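Local atomic coordinates of kojibiose phosphorylase (Gut metagenome, PDB entry 6W0P), a protein that belongs to glycoside hydrolase family 65, whose members join an N-terminal beta-sandwich domain to a helical (alpha/alpha)6-barrel catalytic domain. Residues F92-I97 against A153-S158; L169-D174 against L233-T238; T217-D222 against K245-Y250. All coordinates share one frame; numbering follows the deposited sequence.

Contact 1 (F92-I97 against A153-S158)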
loop_
_atom_site.group_PDB
_atom_site.type_symbol
_atom_site.label_atom_id
_atom_site.label_comp_id
_atom_site.label_asym_id
_atom_site.label_seq_id
_atom_site.Cartn_x
_atom_site.Cartn_y
_atom_site.Cartn_z
ATOM N N PHE A 92 -22.234 30.915 12.987
ATOM C CA PHE A 92 -21.642 32.252 13.255
ATOM C C PHE A 92 -21.659 33.095 11.979
ATOM O O PHE A 92 -21.346 34.303 12.050
ATOM C CB PHE A 92 -20.218 32.110 13.799
ATOM C CG PHE A 92 -20.098 31.695 15.251
ATOM C CD1 PHE A 92 -20.969 32.175 16.219
ATOM C CD2 PHE A 92 -19.056 30.881 15.663
ATOM C CE1 PHE A 92 -20.818 31.816 17.550
ATOM C CE2 PHE A 92 -18.901 30.533 16.993
ATOM C CZ PHE A 92 -19.784 30.998 17.934
ATOM N N LYS A 93 -22.046 32.486 10.857
ATOM C CA LYS A 93 -22.024 33.132 9.523
ATOM C C LYS A 93 -22.914 34.378 9.509
ATOM O O LYS A 93 -24.087 34.308 9.919
ATOM C CB LYS A 93 -22.482 32.183 8.419
ATOM C CG LYS A 93 -22.347 32.781 7.026
ATOM C CD LYS A 93 -22.504 31.762 5.940
ATOM C CE LYS A 93 -22.695 32.414 4.584
ATOM N NZ LYS A 93 -22.991 31.415 3.537
ATOM N N ILE A 94 -22.356 35.490 9.053
ATOM C CA ILE A 94 -23.133 36.736 8.790
ATOM C C ILE A 94 -22.826 37.224 7.376
ATOM O O ILE A 94 -21.849 36.738 6.752
ATOM C CB ILE A 94 -22.831 37.831 9.836
ATOM C CG1 ILE A 94 -21.422 38.403 9.665
ATOM C CG2 ILE A 94 -23.056 37.298 11.242
ATOM C CD1 ILE A 94 -21.058 39.471 10.676
ATOM N N ARG A 95 -23.614 38.195 6.926
ATOM C CA ARG A 95 -23.242 39.064 5.790
ATOM C C ARG A 95 -23.520 40.505 6.199
ATOM O O ARG A 95 -24.615 40.794 6.745
ATOM C CB ARG A 95 -23.974 38.645 4.514
ATOM C CG ARG A 95 -23.549 37.269 4.034
ATOM C CD ARG A 95 -24.293 36.832 2.794
ATOM N NE ARG A 95 -23.774 37.475 1.606
ATOM C CZ ARG A 95 -24.512 37.911 0.579
ATOM N NH1 ARG A 95 -25.836 37.827 0.601
ATOM N NH2 ARG A 95 -23.917 38.475 -0.460
ATOM N N ILE A 96 -22.558 41.379 5.929
ATOM C CA ILE A 96 -22.736 42.832 6.159
ATOM C C ILE A 96 -22.571 43.565 4.824
ATOM O O ILE A 96 -21.575 43.324 4.125
ATOM C CB ILE A 96 -21.778 43.307 7.259
ATOM C CG1 ILE A 96 -22.043 42.549 8.561
ATOM C CG2 ILE A 96 -21.903 44.812 7.438
ATOM C CD1 ILE A 96 -21.091 42.888 9.697
ATOM N N ILE A 97 -23.565 44.398 4.483
ATOM C CA ILE A 97 -23.617 45.230 3.241
ATOM C C ILE A 97 -23.879 46.686 3.642
ATOM O O ILE A 97 -24.815 46.936 4.407
ATOM C CB ILE A 97 -24.669 44.692 2.252
ATOM C CG1 ILE A 97 -24.488 43.193 2.002
ATOM C CG2 ILE A 97 -24.663 45.487 0.948
ATOM C CD1 ILE A 97 -25.283 42.323 2.947
ATOM N N ALA A 153 -24.217 28.252 21.917
ATOM C CA ALA A 153 -23.187 29.190 21.409
ATOM C C ALA A 153 -23.801 30.588 21.359
ATOM O O ALA A 153 -25.011 30.706 21.094
ATOM C CB ALA A 153 -22.713 28.772 20.034
ATOM N N TYR A 154 -22.999 31.615 21.566
ATOM C CA TYR A 154 -23.470 33.014 21.610
ATOM C C TYR A 154 -22.584 33.872 20.716
ATOM O O TYR A 154 -21.338 33.659 20.647
ATOM C CB TYR A 154 -23.448 33.510 23.053
ATOM C CG TYR A 154 -24.054 32.519 24.013
ATOM C CD1 TYR A 154 -25.380 32.144 23.898
ATOM C CD2 TYR A 154 -23.300 31.948 25.029
ATOM C CE1 TYR A 154 -25.940 31.227 24.767
ATOM C CE2 TYR A 154 -23.850 31.033 25.909
ATOM C CZ TYR A 154 -25.182 30.689 25.798
ATOM O OH TYR A 154 -25.713 29.766 26.651
ATOM N N GLN A 155 -23.202 34.866 20.093
ATOM C CA GLN A 155 -22.504 35.821 19.211
ATOM C C GLN A 155 -23.098 37.192 19.472
ATOM O O GLN A 155 -24.318 37.286 19.591
ATOM C CB GLN A 155 -22.675 35.436 17.744
ATOM C CG GLN A 155 -21.886 36.309 16.784
ATOM C CD GLN A 155 -22.167 35.890 15.365
ATOM O OE1 GLN A 155 -23.322 35.737 14.968
ATOM N NE2 GLN A 155 -21.103 35.670 14.602
ATOM N N MET A 156 -22.247 38.194 19.564
ATOM C CA MET A 156 -22.651 39.596 19.724
ATOM C C MET A 156 -21.925 40.388 18.642
ATOM O O MET A 156 -20.721 40.159 18.440
ATOM C CB MET A 156 -22.305 40.134 21.112
ATOM C CG MET A 156 -22.885 41.502 21.384
ATOM S SD MET A 156 -22.671 42.035 23.098
ATOM C CE MET A 156 -20.883 42.096 23.294
ATOM N N ILE A 157 -22.683 41.230 17.941
ATOM C CA ILE A 157 -22.207 42.107 16.842
ATOM C C ILE A 157 -22.639 43.534 17.183
ATOM O O ILE A 157 -23.856 43.765 17.350
ATOM C CB ILE A 157 -22.771 41.642 15.486
ATOM C CG1 ILE A 157 -22.546 40.148 15.252
ATOM C CG2 ILE A 157 -22.180 42.478 14.366
ATOM C CD1 ILE A 157 -23.422 39.558 14.173
ATOM N N SER A 158 -21.667 44.438 17.286
ATOM C CA SER A 158 -21.882 45.891 17.459
ATOM C C SER A 158 -21.320 46.678 16.259
ATOM O O SER A 158 -20.273 46.297 15.703
ATOM C CB SER A 158 -21.280 46.351 18.730
ATOM O OG SER A 158 -19.912 46.605 18.544
#

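Contact 2 (L169-D174 against L233-T238)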
loop_
_atom_site.group_PDB
_atom_site.type_symbol
_atom_site.label_atom_id
_atom_site.label_comp_id
_atom_site.label_asym_id
_atom_site.label_seq_id
_atom_site.Cartn_x
_atom_site.Cartn_y
_atom_site.Cartn_z
ATOM N N LEU A 169 -27.555 43.659 7.779
ATOM C CA LEU A 169 -26.924 42.526 8.490
ATOM C C LEU A 169 -27.788 41.298 8.249
ATOM O O LEU A 169 -29.025 41.421 8.424
ATOM C CB LEU A 169 -26.826 42.868 9.976
ATOM C CG LEU A 169 -26.426 41.729 10.907
ATOM C CD1 LEU A 169 -24.988 41.283 10.680
ATOM C CD2 LEU A 169 -26.617 42.158 12.336
ATOM N N GLU A 170 -27.168 40.207 7.789
ATOM C CA GLU A 170 -27.794 38.868 7.649
ATOM C C GLU A 170 -27.132 37.924 8.668
ATOM O O GLU A 170 -25.909 37.840 8.648
ATOM C CB GLU A 170 -27.623 38.330 6.228
ATOM C CG GLU A 170 -28.230 39.213 5.148
ATOM C CD GLU A 170 -28.064 38.720 3.712
ATOM O OE1 GLU A 170 -27.414 37.671 3.501
ATOM O OE2 GLU A 170 -28.569 39.392 2.800
ATOM N N LEU A 171 -27.919 37.265 9.519
ATOM C CA LEU A 171 -27.476 36.125 10.351
ATOM C C LEU A 171 -27.898 34.819 9.666
ATOM O O LEU A 171 -29.109 34.651 9.377
ATOM C CB LEU A 171 -28.066 36.221 11.764
ATOM C CG LEU A 171 -27.872 37.537 12.514
ATOM C CD1 LEU A 171 -28.302 37.365 13.957
ATOM C CD2 LEU A 171 -26.435 38.023 12.441
ATOM N N HIS A 172 -26.929 33.923 9.455
ATOM C CA HIS A 172 -27.121 32.621 8.768
ATOM C C HIS A 172 -26.890 31.451 9.735
ATOM O O HIS A 172 -25.949 31.525 10.561
ATOM C CB HIS A 172 -26.170 32.511 7.579
ATOM C CG HIS A 172 -26.368 33.513 6.495
ATOM N ND1 HIS A 172 -26.315 33.162 5.158
ATOM C CD2 HIS A 172 -26.560 34.847 6.525
ATOM C CE1 HIS A 172 -26.474 34.237 4.416
ATOM N NE2 HIS A 172 -26.632 35.279 5.230
ATOM N N LEU A 173 -27.712 30.406 9.623
ATOM C CA LEU A 173 -27.312 29.006 9.900
ATOM C C LEU A 173 -27.159 28.320 8.543
ATOM O O LEU A 173 -28.162 28.251 7.805
ATOM C CB LEU A 173 -28.362 28.292 10.755
ATOM C CG LEU A 173 -28.838 29.046 11.991
ATOM C CD1 LEU A 173 -29.916 28.245 12.692
ATOM C CD2 LEU A 173 -27.684 29.344 12.944
ATOM N N ASP A 174 -25.942 27.887 8.220
ATOM C CA ASP A 174 -25.539 27.384 6.885
ATOM C C ASP A 174 -25.096 25.934 7.036
ATOM O O ASP A 174 -24.009 25.722 7.611
ATOM C CB ASP A 174 -24.405 28.231 6.289
ATOM C CG ASP A 174 -23.876 27.676 4.977
ATOM O OD1 ASP A 174 -24.501 26.720 4.482
ATOM O OD2 ASP A 174 -22.849 28.200 4.449
ATOM N N LEU A 233 -31.893 35.432 8.990
ATOM C CA LEU A 233 -32.593 36.596 9.559
ATOM C C LEU A 233 -31.977 37.856 8.926
ATOM O O LEU A 233 -30.741 37.994 8.968
ATOM C CB LEU A 233 -32.430 36.545 11.082
ATOM C CG LEU A 233 -33.239 35.472 11.818
ATOM C CD1 LEU A 233 -32.737 35.287 13.246
ATOM C CD2 LEU A 233 -34.718 35.815 11.842
ATOM N N ASN A 234 -32.814 38.720 8.322
ATOM C CA ASN A 234 -32.409 40.005 7.674
ATOM C C ASN A 234 -32.655 41.159 8.649
ATOM O O ASN A 234 -33.774 41.244 9.194
ATOM C CB ASN A 234 -33.178 40.283 6.374
ATOM C CG ASN A 234 -32.874 39.275 5.289
ATOM O OD1 ASN A 234 -31.711 38.946 5.042
ATOM N ND2 ASN A 234 -33.912 38.787 4.624
ATOM N N TYR A 235 -31.650 42.008 8.866
ATOM C CA TYR A 235 -31.779 43.247 9.681
ATOM C C TYR A 235 -31.401 44.431 8.791
ATOM O O TYR A 235 -30.338 44.410 8.154
ATOM C CB TYR A 235 -30.977 43.154 10.984
ATOM C CG TYR A 235 -31.358 41.959 11.825
ATOM C CD1 TYR A 235 -32.411 42.020 12.722
ATOM C CD2 TYR A 235 -30.692 40.748 11.691
ATOM C CE1 TYR A 235 -32.798 40.914 13.459
ATOM C CE2 TYR A 235 -31.064 39.635 12.421
ATOM C CZ TYR A 235 -32.125 39.715 13.301
ATOM O OH TYR A 235 -32.501 38.624 14.015
ATOM N N GLU A 236 -32.316 45.389 8.695
ATOM C CA GLU A 236 -32.135 46.676 7.981
ATOM C C GLU A 236 -31.862 47.701 9.067
ATOM O O GLU A 236 -32.821 48.130 9.710
ATOM C CB GLU A 236 -33.378 47.072 7.172
ATOM C CG GLU A 236 -33.859 46.024 6.185
ATOM C CD GLU A 236 -32.937 45.765 5.009
ATOM O OE1 GLU A 236 -33.091 44.689 4.370
ATOM O OE2 GLU A 236 -32.070 46.632 4.732
ATOM N N LEU A 237 -30.594 48.000 9.326
ATOM C CA LEU A 237 -30.221 48.857 10.471
ATOM C C LEU A 237 -29.875 50.253 9.963
ATOM O O LEU A 237 -29.147 50.358 8.945
ATOM C CB LEU A 237 -29.048 48.220 11.222
ATOM C CG LEU A 237 -29.289 46.790 11.706
ATOM C CD1 LEU A 237 -28.020 46.191 12.260
ATOM C CD2 LEU A 237 -30.416 46.734 12.734
ATOM N N THR A 238 -30.363 51.259 10.684
ATOM C CA THR A 238 -29.931 52.663 10.572
ATOM C C THR A 238 -28.968 52.932 11.721
ATOM O O THR A 238 -29.365 52.792 12.873
ATOM C CB THR A 238 -31.147 53.594 10.526
ATOM O OG1 THR A 238 -31.888 53.068 9.427
ATOM C CG2 THR A 238 -30.798 55.056 10.316
#

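Contact 3 (T217-D222 against K245-Y250)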
loop_
_atom_site.group_PDB
_atom_site.type_symbol
_atom_site.label_atom_id
_atom_site.label_comp_id
_atom_site.label_asym_id
_atom_site.label_seq_id
_atom_site.Cartn_x
_atom_site.Cartn_y
_atom_site.Cartn_z
ATOM N N THR A 217 -32.614 36.210 18.561
ATOM C CA THR A 217 -31.815 37.443 18.800
ATOM C C THR A 217 -32.626 38.343 19.735
ATOM O O THR A 217 -33.743 37.941 20.101
ATOM C CB THR A 217 -31.393 38.111 17.478
ATOM O OG1 THR A 217 -32.488 38.835 16.913
ATOM C CG2 THR A 217 -30.884 37.126 16.447
ATOM N N ASN A 218 -32.037 39.467 20.136
ATOM C CA ASN A 218 -32.682 40.513 20.973
ATOM C C ASN A 218 -33.179 41.637 20.042
ATOM O O ASN A 218 -33.180 42.790 20.433
ATOM C CB ASN A 218 -31.725 40.990 22.083
ATOM C CG ASN A 218 -30.426 41.568 21.546
ATOM O OD1 ASN A 218 -30.183 41.510 20.344
ATOM N ND2 ASN A 218 -29.575 42.116 22.407
ATOM N N LEU A 219 -33.581 41.328 18.824
ATOM C CA LEU A 219 -34.100 42.356 17.895
ATOM C C LEU A 219 -34.988 41.670 16.857
ATOM O O LEU A 219 -34.523 40.692 16.201
ATOM C CB LEU A 219 -32.914 43.093 17.257
ATOM C CG LEU A 219 -33.271 44.297 16.377
ATOM C CD1 LEU A 219 -33.882 45.430 17.193
ATOM C CD2 LEU A 219 -32.049 44.807 15.632
ATOM N N LYS A 220 -36.229 42.145 16.731
ATOM C CA LYS A 220 -37.146 41.757 15.625
ATOM C C LYS A 220 -36.424 42.004 14.289
ATOM O O LYS A 220 -35.897 43.113 14.098
ATOM C CB LYS A 220 -38.464 42.542 15.688
ATOM C CG LYS A 220 -39.507 42.122 14.659
ATOM C CD LYS A 220 -40.065 40.723 14.870
ATOM C CE LYS A 220 -40.815 40.212 13.656
ATOM N NZ LYS A 220 -41.516 38.941 13.944
ATOM N N GLU A 221 -36.379 40.995 13.422
ATOM C CA GLU A 221 -35.806 41.075 12.057
ATOM C C GLU A 221 -36.814 41.762 11.116
ATOM O O GLU A 221 -38.005 41.827 11.452
ATOM C CB GLU A 221 -35.418 39.673 11.585
ATOM C CG GLU A 221 -36.589 38.796 11.151
ATOM C CD GLU A 221 -37.529 38.282 12.237
ATOM O OE1 GLU A 221 -37.195 38.376 13.433
ATOM O OE2 GLU A 221 -38.618 37.790 11.871
ATOM N N ASP A 222 -36.331 42.269 9.983
ATOM C CA ASP A 222 -37.141 42.958 8.951
ATOM C C ASP A 222 -37.720 41.874 8.047
ATOM O O ASP A 222 -38.814 42.057 7.557
ATOM C CB ASP A 222 -36.313 43.996 8.184
ATOM C CG ASP A 222 -35.943 45.202 9.030
ATOM O OD1 ASP A 222 -36.843 45.983 9.352
ATOM O OD2 ASP A 222 -34.759 45.314 9.413
ATOM N N LYS A 245 -24.681 50.297 17.985
ATOM C CA LYS A 245 -25.864 49.436 17.772
ATOM C C LYS A 245 -25.384 47.990 17.888
ATOM O O LYS A 245 -24.492 47.616 17.119
ATOM C CB LYS A 245 -26.466 49.744 16.396
ATOM C CG LYS A 245 -27.649 48.883 15.994
ATOM C CD LYS A 245 -28.911 49.258 16.741
ATOM C CE LYS A 245 -30.057 48.289 16.500
ATOM N NZ LYS A 245 -30.875 48.086 17.726
ATOM N N THR A 246 -25.920 47.230 18.837
ATOM C CA THR A 246 -25.479 45.841 19.124
ATOM C C THR A 246 -26.670 44.927 18.909
ATOM O O THR A 246 -27.745 45.357 19.214
ATOM C CB THR A 246 -24.933 45.627 20.547
ATOM O OG1 THR A 246 -25.999 45.693 21.497
ATOM C CG2 THR A 246 -23.902 46.648 20.958
ATOM N N ILE A 247 -26.421 43.701 18.470
ATOM C CA ILE A 247 -27.401 42.583 18.460
ATOM C C ILE A 247 -26.699 41.359 19.065
ATOM O O ILE A 247 -25.477 41.214 18.850
ATOM C CB ILE A 247 -27.915 42.350 17.027
ATOM C CG1 ILE A 247 -28.961 41.240 16.955
ATOM C CG2 ILE A 247 -26.779 42.095 16.058
ATOM C CD1 ILE A 247 -29.657 41.162 15.599
ATOM N N THR A 248 -27.433 40.531 19.812
ATOM C CA THR A 248 -26.929 39.246 20.357
ATOM C C THR A 248 -27.651 38.093 19.666
ATOM O O THR A 248 -28.890 38.102 19.667
ATOM C CB THR A 248 -27.106 39.193 21.874
ATOM O OG1 THR A 248 -26.445 40.360 22.350
ATOM C CG2 THR A 248 -26.541 37.933 22.490
ATOM N N ARG A 249 -26.891 37.172 19.078
ATOM C CA ARG A 249 -27.390 35.886 18.543
ATOM C C ARG A 249 -27.165 34.764 19.568
ATOM O O ARG A 249 -25.989 34.531 19.953
ATOM C CB ARG A 249 -26.666 35.525 17.247
ATOM C CG ARG A 249 -27.378 34.434 16.473
ATOM C CD ARG A 249 -26.438 33.517 15.736
ATOM N NE ARG A 249 -25.572 34.210 14.790
ATOM C CZ ARG A 249 -25.486 33.937 13.499
ATOM N NH1 ARG A 249 -26.261 33.016 12.965
ATOM N NH2 ARG A 249 -24.607 34.567 12.737
ATOM N N TYR A 250 -28.253 34.092 19.955
ATOM C CA TYR A 250 -28.268 32.837 20.744
ATOM C C TYR A 250 -28.434 31.667 19.777
ATOM O O TYR A 250 -29.347 31.716 18.915
ATOM C CB TYR A 250 -29.394 32.872 21.773
ATOM C CG TYR A 250 -29.316 34.064 22.690
ATOM C CD1 TYR A 250 -29.883 35.268 22.323
ATOM C CD2 TYR A 250 -28.646 34.010 23.907
ATOM C CE1 TYR A 250 -29.821 36.380 23.149
ATOM C CE2 TYR A 250 -28.553 35.124 24.735
ATOM C CZ TYR A 250 -29.153 36.317 24.358
ATOM O OH TYR A 250 -29.131 37.440 25.131
HETATM O O HOH W 1 -26.716 42.943 21.819
HETATM O O HOH W 2 -29.859 40.410 25.420
#

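Contact 1 (F92-I97 against A153-S158)
Gln155 reaches across from its strand to the backbone of Phe92, a worked example of an amide reaching from one sheet to the loop that leads into a strand of the other. Its CG stands anti to the backbone N (chi1 -175°) and the chain beyond it is extended; NE2 donates to Phe92 O at 2.9 Å, nearly straight and on a lone pair in the carbonyl plane. The other end of the amide, OE1, accepts a hydrogen bond from Arg249. Phe92 packs tightly beside it: the two side chains slide past each other in opposite directions, ring and amide planes 44° apart, and Phe92 CE1 comes within 3.6 Å of Tyr154 O. An apolar contact lies further along, where Ile94 and Ile157 meet tip to tip, CG2 to CD1 at 3.7 Å.

Beyond this pair the contact thins out. Ile96 still faces the opposing strand, but its side chain comes no nearer than 4.8 Å to residues 153-158. Lys93 points away from residues 153-158 and is partly exposed, as is Arg95, which forms a salt bridge with Glu102. Buried side chains between two antiparallel sheets are in keeping with the beta-sandwich of the family 65 N-terminal domain.

Contact 2 (L169-D174 against L233-T238)
Leu171 (chi1 -52°) and Tyr235 (chi1 -56°) both carry CG anti to the carbonyl carbon and beside the backbone N, and from there the two side chains cross at about a right angle. They belong to successive hydrogen-bonded pairs and meet diagonally across the ladder: the branch point of the leucine, CG, rests 3.8 Å from CE2 of the ring, with CD1 beside it. At its far end the tyrosine hydroxyl is hydrogen-bonded to Thr217 OG1, which ties the phenol to the opposing sheet.

Beneath these side chains lies an antiparallel ladder. Leu169 pairs with Tyr235 through two bonds, Leu169 N to Tyr235 O at 2.9 Å and Tyr235 N to Leu169 O at 2.7 Å, the latter running nearly along the C=O axis. Leu171 and Leu233 form the next hydrogen-bonded pair, with Leu171 N to Leu233 O at 3.0 Å and Leu233 N to Leu171 O at 2.9 Å. Strands 165-174 and 230-239 are thus neighbours in the smaller sheet of the N-terminal beta-sandwich, and Leu169, Leu171, Leu233 and Tyr235 share the face turned to strands 210-217 and 245-256.

On the other face these segments set polar side chains. Glu170 and Asn234, a non-hydrogen-bonded pair, lie side by side and point the same way, with Glu170 CG 3.5 Å from Asn234 OD1. Glu170 OE2 has a salt bridge with Lys168 of its own strand, while Asn234 ND2 is hydrogen-bonded to Ser223 of the neighbouring strand 223-227. His172 NE2 donates to Glu170 OE1 at 3.1 Å, on the anti lone pair and close to the ring plane, a bond that helps to fix the rotation of the imidazole. Between the two hydrogen-bonded pairs, Glu170 CA adds a C-H...O contact of 3.3 Å to Leu233 O.

Contact 3 (T217-D222 against K245-Y250)
Ile247 lays its CD1 against Thr217, 4.0 Å from CB and 3.9 Å from OG1, the two side chains meeting at a slant. The hydroxyl of Thr217 has its main partner in Tyr235 OH; toward strand 245-256 its CA makes a C-H...O contact of 3.1 Å to Thr248 O.

Next along the loop, Asn218 places CG between the backbone N and the carbonyl carbon (chi1 59°), and its side chain crosses that of Thr248 at about a right angle. OD1 accepts from Thr248 N at 3.0 Å in an almost straight bond (173°), although the donor lies 43° above the plane of the side-chain carbonyl. Asn218 N adds only a weak bond to Thr248 O. The ND2 end donates at 3.0 Å to a water that is also bonded to Thr246 OG1 and Thr248 OG1. A second water donates to Tyr250 OH and receives a weak bond from ND2.

Farther along, toward the start of strand 245-256, Leu219 and Lys245 touch tip to tip, with Leu219 CD1 4.0 Å from Lys245 NZ. The chemistry implies that the loop is held to this strand mainly by one side-chain amide acting on the backbone: Asn218 OD1 satisfies the N-H of Thr248, while its ND2 end reaches the threonine hydroxyls through water.

The three contacts show how chemistry follows place in one beta-sandwich. Contacts 1 and 2 are buried, whereas contact 3 is only partly so and includes ordered water. Contact 2 lies within the smaller sheet and relies on main-chain bonds; contact 1 spans the gap between the sheets by side chains and one side-chain-to-backbone bond; contact 3 joins a loop to a strand of the larger sheet. Contacts 1 and 2 share the smaller sheet through neighbouring strands 94-98 and 165-174, and contacts 1 and 3 share the larger through 152-161 and 245-256. Arg249 connects all three, its guanidinium reaching Lys93 O and His172 O on the side of the smaller sheet as well as Gln155 beside it.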